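Local coordinates for FMN-binding protein (Syntrophomonas wolfei subsp. wolfei, PDB 3IN6) that binds flavin mononucleotide as a dimeric flavoprotein, its FMN sites drawing on both subunits, though the reaction it serves is not established, at residues A[33-38]-A[80-85]; A[45-50]-A[68-73]. All coordinates share one frame; numbering follows the deposited sequence.

Contact 1 (A[33-38]-A[80-85]); sequences TTLSTV and GVFMVL
Leu35 and Phe82 meet on one face of an antiparallel strand pair. With CG anti to the backbone N (chi1 172°) and CD1 turned by chi2 59°, Leu35 CD1 comes over the centre of the Phe82 ring, 3.8 Å from its centroid and almost on the ring normal, a CH-pi contact. Leu35 CB touches Phe82 CE1 at 3.8 Å. Phe135 meets the same ring edge-to-face. Further along this face Thr33 OG1, hydrogen-bonded to Tyr30 O, approaches Val84 CG2 at 3.7 Å.

Backbone bonds join two pairs, each closed by two: Thr34 N to Met83 O at 2.8 Å with Met83 N to Thr34 O, and Ser36 N to Val81 O at 2.9 Å with Val81 N to Ser36 O. Between them Phe82 CA directs a C-H to Thr34 O at 3.1 Å.

On the other face a single water is hydrogen-bonded to Thr34 OG1 and Ser36 OG, and donates to Val81 O at 2.9 Å. Ser36 OG also bonds Ser36 OG of the second subunit, whose Ile46 packs on Thr34 and Val81. The two faces thus differ: Leu35 and Phe82 pack within the subunit, whereas Thr34 OG1, Ser36 OG and their shared water lie on the face turned to the second subunit.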
loop_
_atom_site.group_PDB
_atom_site.type_symbol
_atom_site.label_atom_id
_atom_site.label_comp_id
_atom_site.label_asym_id
_atom_site.label_seq_id
_atom_site.Cartn_x
_atom_site.Cartn_y
_atom_site.Cartn_z
ATOM N N THR A 33 5.078 6.001 -4.307
ATOM C CA THR A 33 3.671 5.978 -4.643
ATOM C C THR A 33 3.285 4.521 -4.934
ATOM O O THR A 33 3.989 3.846 -5.687
ATOM C CB THR A 33 3.408 6.809 -5.909
ATOM O OG1 THR A 33 3.874 8.147 -5.714
ATOM C CG2 THR A 33 1.932 6.833 -6.242
ATOM N N THR A 34 2.163 4.053 -4.384
ATOM C CA THR A 34 1.738 2.672 -4.566
ATOM C C THR A 34 0.264 2.532 -4.906
ATOM O O THR A 34 -0.526 3.463 -4.673
ATOM C CB THR A 34 1.946 1.820 -3.269
ATOM O OG1 THR A 34 1.045 2.272 -2.234
ATOM C CG2 THR A 34 3.391 1.857 -2.802
ATOM N N LEU A 35 -0.089 1.355 -5.437
ATOM C CA LEU A 35 -1.483 0.995 -5.780
ATOM C C LEU A 35 -1.749 -0.384 -5.153
ATOM O O LEU A 35 -1.086 -1.376 -5.482
ATOM C CB LEU A 35 -1.711 0.977 -7.299
ATOM C CG LEU A 35 -3.080 0.430 -7.794
ATOM C CD1 LEU A 35 -4.216 1.251 -7.195
ATOM C CD2 LEU A 35 -3.180 0.435 -9.352
ATOM N N SER A 36 -2.686 -0.434 -4.216
ATOM C CA SER A 36 -3.013 -1.668 -3.554
ATOM C C SER A 36 -4.278 -2.175 -4.248
ATOM O O SER A 36 -5.195 -1.392 -4.502
ATOM C CB SER A 36 -3.212 -1.454 -2.039
ATOM O OG SER A 36 -2.031 -0.983 -1.419
ATOM N N THR A 37 -4.296 -3.468 -4.564
ATOM C CA THR A 37 -5.409 -4.132 -5.280
ATOM C C THR A 37 -5.797 -5.430 -4.585
ATOM O O THR A 37 -5.182 -5.793 -3.599
ATOM C CB THR A 37 -5.013 -4.418 -6.757
ATOM O OG1 THR A 37 -3.851 -5.272 -6.805
ATOM C CG2 THR A 37 -4.718 -3.085 -7.519
ATOM N N VAL A 38 -6.830 -6.117 -5.095
ATOM C CA VAL A 38 -7.327 -7.363 -4.522
ATOM C C VAL A 38 -7.946 -8.245 -5.610
ATOM O O VAL A 38 -8.412 -7.718 -6.615
ATOM C CB VAL A 38 -8.439 -7.094 -3.454
ATOM C CG1 VAL A 38 -9.669 -6.487 -4.100
ATOM C CG2 VAL A 38 -8.814 -8.379 -2.704
ATOM N N GLY A 80 -9.315 -0.499 -5.995
ATOM C CA GLY A 80 -7.945 -0.223 -5.549
ATOM C C GLY A 80 -7.799 1.032 -4.731
ATOM O O GLY A 80 -8.762 1.778 -4.505
ATOM N N VAL A 81 -6.590 1.252 -4.241
ATOM C CA VAL A 81 -6.296 2.470 -3.522
ATOM C C VAL A 81 -4.858 2.892 -3.748
ATOM O O VAL A 81 -3.930 2.113 -3.532
ATOM C CB VAL A 81 -6.570 2.369 -1.988
ATOM C CG1 VAL A 81 -5.756 1.220 -1.309
ATOM C CG2 VAL A 81 -6.284 3.726 -1.324
ATOM N N PHE A 82 -4.689 4.124 -4.214
ATOM C CA PHE A 82 -3.379 4.688 -4.390
ATOM C C PHE A 82 -2.996 5.347 -3.102
ATOM O O PHE A 82 -3.854 5.871 -2.370
ATOM C CB PHE A 82 -3.350 5.784 -5.451
ATOM C CG PHE A 82 -3.396 5.293 -6.852
ATOM C CD1 PHE A 82 -2.228 4.894 -7.495
ATOM C CD2 PHE A 82 -4.585 5.273 -7.549
ATOM C CE1 PHE A 82 -2.255 4.466 -8.804
ATOM C CE2 PHE A 82 -4.618 4.857 -8.866
ATOM C CZ PHE A 82 -3.448 4.455 -9.495
HETATM N N MSE A 83 -1.705 5.317 -2.811
HETATM C CA MSE A 83 -1.192 6.035 -1.686
HETATM C C MSE A 83 0.117 6.653 -2.077
HETATM O O MSE A 83 0.946 6.004 -2.709
HETATM C CB MSE A 83 -0.953 5.167 -0.448
HETATM C CG MSE A 83 -0.280 6.015 0.704
HETATM SE SE MSE A 83 -0.018 5.178 2.414
HETATM C CE MSE A 83 -1.664 5.586 3.316
ATOM N N VAL A 84 0.281 7.923 -1.717
ATOM C CA VAL A 84 1.563 8.618 -1.849
ATOM C C VAL A 84 1.940 8.899 -0.408
ATOM O O VAL A 84 1.068 9.297 0.387
ATOM C CB VAL A 84 1.459 9.951 -2.583
ATOM C CG1 VAL A 84 2.817 10.732 -2.505
ATOM C CG2 VAL A 84 1.021 9.753 -4.012
ATOM N N LEU A 85 3.232 8.755 -0.093
ATOM C CA LEU A 85 3.740 8.924 1.252
ATOM C C LEU A 85 5.140 9.539 1.187
ATOM O O LEU A 85 6.062 8.936 0.660
ATOM C CB LEU A 85 3.833 7.561 1.934
ATOM C CG LEU A 85 4.147 7.553 3.427
ATOM C CD1 LEU A 85 3.027 8.232 4.195
ATOM C CD2 LEU A 85 4.342 6.123 3.913
HETATM O O HOH W 1 -1.530 1.381 -2.133
#

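Contact 2 (A[45-50]-A[68-73]); sequences NIAVIS and DKTYAN. With FMN (flavin mononucleotide), chain C.
The phosphate end of the FMN pocket lies where Asn45 and Ala47 of strand 44-48 meet Lys69, Thr70 and Asn73 in the first turns of helix 68-77. Asn45 CG, anti to the backbone N (chi1 -166°), carries the amide toward the helix, where ND2 donates a nearly straight hydrogen bond of 2.7 Å to FMN O3P. Asn45 OD1 is held by Tyr99 OH of the second subunit, which helps fix the amide's rotation. Lys69 CB and CG lie against this amide, CB 3.8 Å from Asn45 ND2. From the helix, Thr70 grips FMN O2P twice, through its backbone N and through OG1, the latter at 2.7 Å. The side chains of Asn45 and Thr70 cross at about a right angle. Ala47 CB packs 3.3 Å from Thr70 OG1 and also touches FMN O5', while Asn73 ND2, hydrogen-bonded to Thr37 OG1, lies 3.5 Å from Asn45 CB.

Here the N-terminal end of a helix meets a phosphate, with Thr70 N bonding FMN O2P, and the helix dipole probably helps to stabilise the negative charge. Gly66 N and Ala67 N, just before the helix, also hydrogen-bond the cofactor. Strand 44-48 and the residues after it follow the cofactor from phosphate to flavin. Val48 O accepts a 2.6 Å hydrogen bond from ribityl O2', and Val48 CG1 packs close to FMN C7. Ile49 CD1 approaches N1 and C2 of the pyrimidine ring, its CG2 the C4 carbonyl. Ser50 N donates to flavin N5 at 3.0 Å, a position where hydrogen bonding can tune flavin redox behaviour.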
loop_
_atom_site.group_PDB
_atom_site.type_symbol
_atom_site.label_atom_id
_atom_site.label_comp_id
_atom_site.label_asym_id
_atom_site.label_seq_id
_atom_site.Cartn_x
_atom_site.Cartn_y
_atom_site.Cartn_z
ATOM N N ASN A 45 -2.861 -7.327 -2.976
ATOM C CA ASN A 45 -1.540 -7.041 -3.505
ATOM C C ASN A 45 -1.294 -5.555 -3.381
ATOM O O ASN A 45 -2.237 -4.765 -3.243
ATOM C CB ASN A 45 -1.440 -7.419 -4.991
ATOM C CG ASN A 45 0.009 -7.444 -5.494
ATOM O OD1 ASN A 45 0.895 -7.884 -4.779
ATOM N ND2 ASN A 45 0.243 -6.980 -6.724
ATOM N N ILE A 46 -0.019 -5.201 -3.418
ATOM C CA ILE A 46 0.456 -3.828 -3.458
ATOM C C ILE A 46 1.684 -3.774 -4.395
ATOM O O ILE A 46 2.506 -4.700 -4.437
ATOM C CB ILE A 46 0.797 -3.290 -2.079
ATOM C CG1 ILE A 46 1.168 -1.801 -2.186
ATOM C CG2 ILE A 46 1.887 -4.137 -1.426
ATOM C CD1 ILE A 46 1.337 -1.113 -0.883
ATOM N N ALA A 47 1.779 -2.700 -5.169
ATOM C CA ALA A 47 2.869 -2.530 -6.113
ATOM C C ALA A 47 3.217 -1.056 -6.224
ATOM O O ALA A 47 2.346 -0.184 -6.033
ATOM C CB ALA A 47 2.466 -3.089 -7.492
ATOM N N VAL A 48 4.488 -0.779 -6.515
ATOM C CA VAL A 48 4.941 0.588 -6.744
ATOM C C VAL A 48 4.473 1.019 -8.149
ATOM O O VAL A 48 4.731 0.324 -9.137
ATOM C CB VAL A 48 6.466 0.715 -6.626
ATOM C CG1 VAL A 48 6.891 2.129 -6.934
ATOM C CG2 VAL A 48 6.925 0.291 -5.225
ATOM N N ILE A 49 3.772 2.151 -8.213
ATOM C CA ILE A 49 3.192 2.673 -9.456
ATOM C C ILE A 49 3.261 4.196 -9.462
ATOM O O ILE A 49 2.480 4.846 -8.745
ATOM C CB ILE A 49 1.685 2.268 -9.568
ATOM C CG1 ILE A 49 1.524 0.750 -9.499
ATOM C CG2 ILE A 49 1.062 2.807 -10.852
ATOM C CD1 ILE A 49 2.337 -0.051 -10.542
ATOM N N SER A 50 4.166 4.771 -10.251
ATOM C CA SER A 50 4.295 6.230 -10.294
ATOM C C SER A 50 4.034 6.934 -11.658
ATOM O O SER A 50 4.032 8.171 -11.683
ATOM C CB SER A 50 5.667 6.656 -9.751
ATOM O OG SER A 50 6.703 6.295 -10.646
ATOM N N ASP A 68 1.833 -6.853 -13.494
ATOM C CA ASP A 68 0.983 -7.960 -13.987
ATOM C C ASP A 68 -0.111 -8.429 -13.028
ATOM O O ASP A 68 -1.258 -8.581 -13.430
ATOM C CB ASP A 68 1.851 -9.178 -14.323
ATOM C CG ASP A 68 2.822 -8.933 -15.482
ATOM O OD1 ASP A 68 2.578 -8.032 -16.309
ATOM O OD2 ASP A 68 3.822 -9.681 -15.565
ATOM N N LYS A 69 0.244 -8.687 -11.772
ATOM C CA LYS A 69 -0.724 -9.139 -10.760
ATOM C C LYS A 69 -1.718 -8.009 -10.458
ATOM O O LYS A 69 -2.931 -8.229 -10.411
ATOM C CB LYS A 69 0.016 -9.601 -9.507
ATOM C CG LYS A 69 -0.790 -10.301 -8.387
ATOM C CD LYS A 69 -1.484 -11.567 -8.864
ATOM C CE LYS A 69 -1.270 -12.781 -7.909
ATOM N NZ LYS A 69 -1.576 -12.487 -6.502
ATOM N N THR A 70 -1.193 -6.806 -10.265
ATOM C CA THR A 70 -2.005 -5.592 -10.072
ATOM C C THR A 70 -3.061 -5.458 -11.166
ATOM O O THR A 70 -4.249 -5.221 -10.886
ATOM C CB THR A 70 -1.101 -4.352 -10.076
ATOM O OG1 THR A 70 -0.211 -4.461 -8.961
ATOM C CG2 THR A 70 -1.901 -3.050 -9.946
ATOM N N TYR A 71 -2.632 -5.672 -12.410
ATOM C CA TYR A 71 -3.531 -5.595 -13.557
ATOM C C TYR A 71 -4.580 -6.697 -13.530
ATOM O O TYR A 71 -5.764 -6.434 -13.761
ATOM C CB TYR A 71 -2.731 -5.675 -14.864
ATOM C CG TYR A 71 -3.587 -5.667 -16.093
ATOM C CD1 TYR A 71 -4.271 -4.516 -16.477
ATOM C CD2 TYR A 71 -3.701 -6.794 -16.891
ATOM C CE1 TYR A 71 -5.054 -4.493 -17.628
ATOM C CE2 TYR A 71 -4.487 -6.778 -18.044
ATOM C CZ TYR A 71 -5.152 -5.626 -18.401
ATOM O OH TYR A 71 -5.929 -5.612 -19.526
ATOM N N ALA A 72 -4.139 -7.932 -13.289
ATOM C CA ALA A 72 -5.060 -9.078 -13.191
ATOM C C ALA A 72 -6.104 -8.844 -12.093
ATOM O O ALA A 72 -7.269 -9.175 -12.272
ATOM C CB ALA A 72 -4.299 -10.374 -12.921
ATOM N N ASN A 73 -5.683 -8.311 -10.948
ATOM C CA ASN A 73 -6.620 -7.980 -9.852
ATOM C C ASN A 73 -7.670 -6.939 -10.295
ATOM O O ASN A 73 -8.904 -7.149 -10.158
ATOM C CB ASN A 73 -5.853 -7.484 -8.640
ATOM C CG ASN A 73 -5.134 -8.606 -7.906
ATOM O OD1 ASN A 73 -5.412 -9.786 -8.117
ATOM N ND2 ASN A 73 -4.228 -8.238 -7.020
HETATM N N1 FMN C . 4.726 -0.366 -13.285
HETATM C C2 FMN C . 3.632 0.075 -14.008
HETATM O O2 FMN C . 2.980 -0.719 -14.694
HETATM N N3 FMN C . 3.270 1.416 -13.960
HETATM C C4 FMN C . 3.999 2.323 -13.203
HETATM O O4 FMN C . 3.649 3.516 -13.189
HETATM C C4A FMN C . 5.120 1.874 -12.485
HETATM N N5 FMN C . 5.882 2.753 -11.721
HETATM C C5A FMN C . 6.987 2.317 -10.999
HETATM C C6 FMN C . 7.720 3.234 -10.232
HETATM C C7 FMN C . 8.836 2.807 -9.509
HETATM C C7M FMN C . 9.606 3.807 -8.700
HETATM C C8 FMN C . 9.219 1.459 -9.532
HETATM C C8M FMN C . 10.411 0.976 -8.747
HETATM C C9 FMN C . 8.479 0.541 -10.291
HETATM C C9A FMN C . 7.356 0.965 -11.038
HETATM N N10 FMN C . 6.591 0.071 -11.802
HETATM C C10 FMN C . 5.484 0.523 -12.528
HETATM C "C1'" FMN C . 6.960 -1.393 -11.887
HETATM C "C2'" FMN C . 6.125 -2.278 -10.962
HETATM O "O2'" FMN C . 6.189 -1.810 -9.632
HETATM C "C3'" FMN C . 6.624 -3.724 -11.077
HETATM O "O3'" FMN C . 6.255 -4.224 -12.347
HETATM C "C4'" FMN C . 6.101 -4.651 -9.974
HETATM O "O4'" FMN C . 6.808 -5.871 -10.002
HETATM C "C5'" FMN C . 4.622 -4.962 -10.128
HETATM O "O5'" FMN C . 4.198 -5.752 -9.044
HETATM P P FMN C . 2.970 -6.799 -9.173
HETATM O O1P FMN C . 3.352 -7.982 -10.020
HETATM O O2P FMN C . 1.733 -6.162 -9.785
HETATM O O3P FMN C . 2.760 -7.267 -7.771
#

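The centres of contacts 1 and 2 are 9 Å apart, and contact 2 is nested within the chain loop that contact 1 closes: strand 33-38, strand 44-48, helix 68-77 and strand 79-87 follow in that order. Strand 33-38 sits between 44-48 and 79-87 in the seven-stranded antiparallel sheet, so it joins the two contacts directly, with probable backbone hydrogen bonds from Thr37 N to Asn45 O and from Leu35 N to Ala47 O. Helix 68-77 packs on Leu35 and Thr37. Both contacts reach the second subunit, which also supplies Arg97 and Leu145 to the FMN, so the FMN site lies at the sheet's edge strand 44-48 and is completed across the dimer interface.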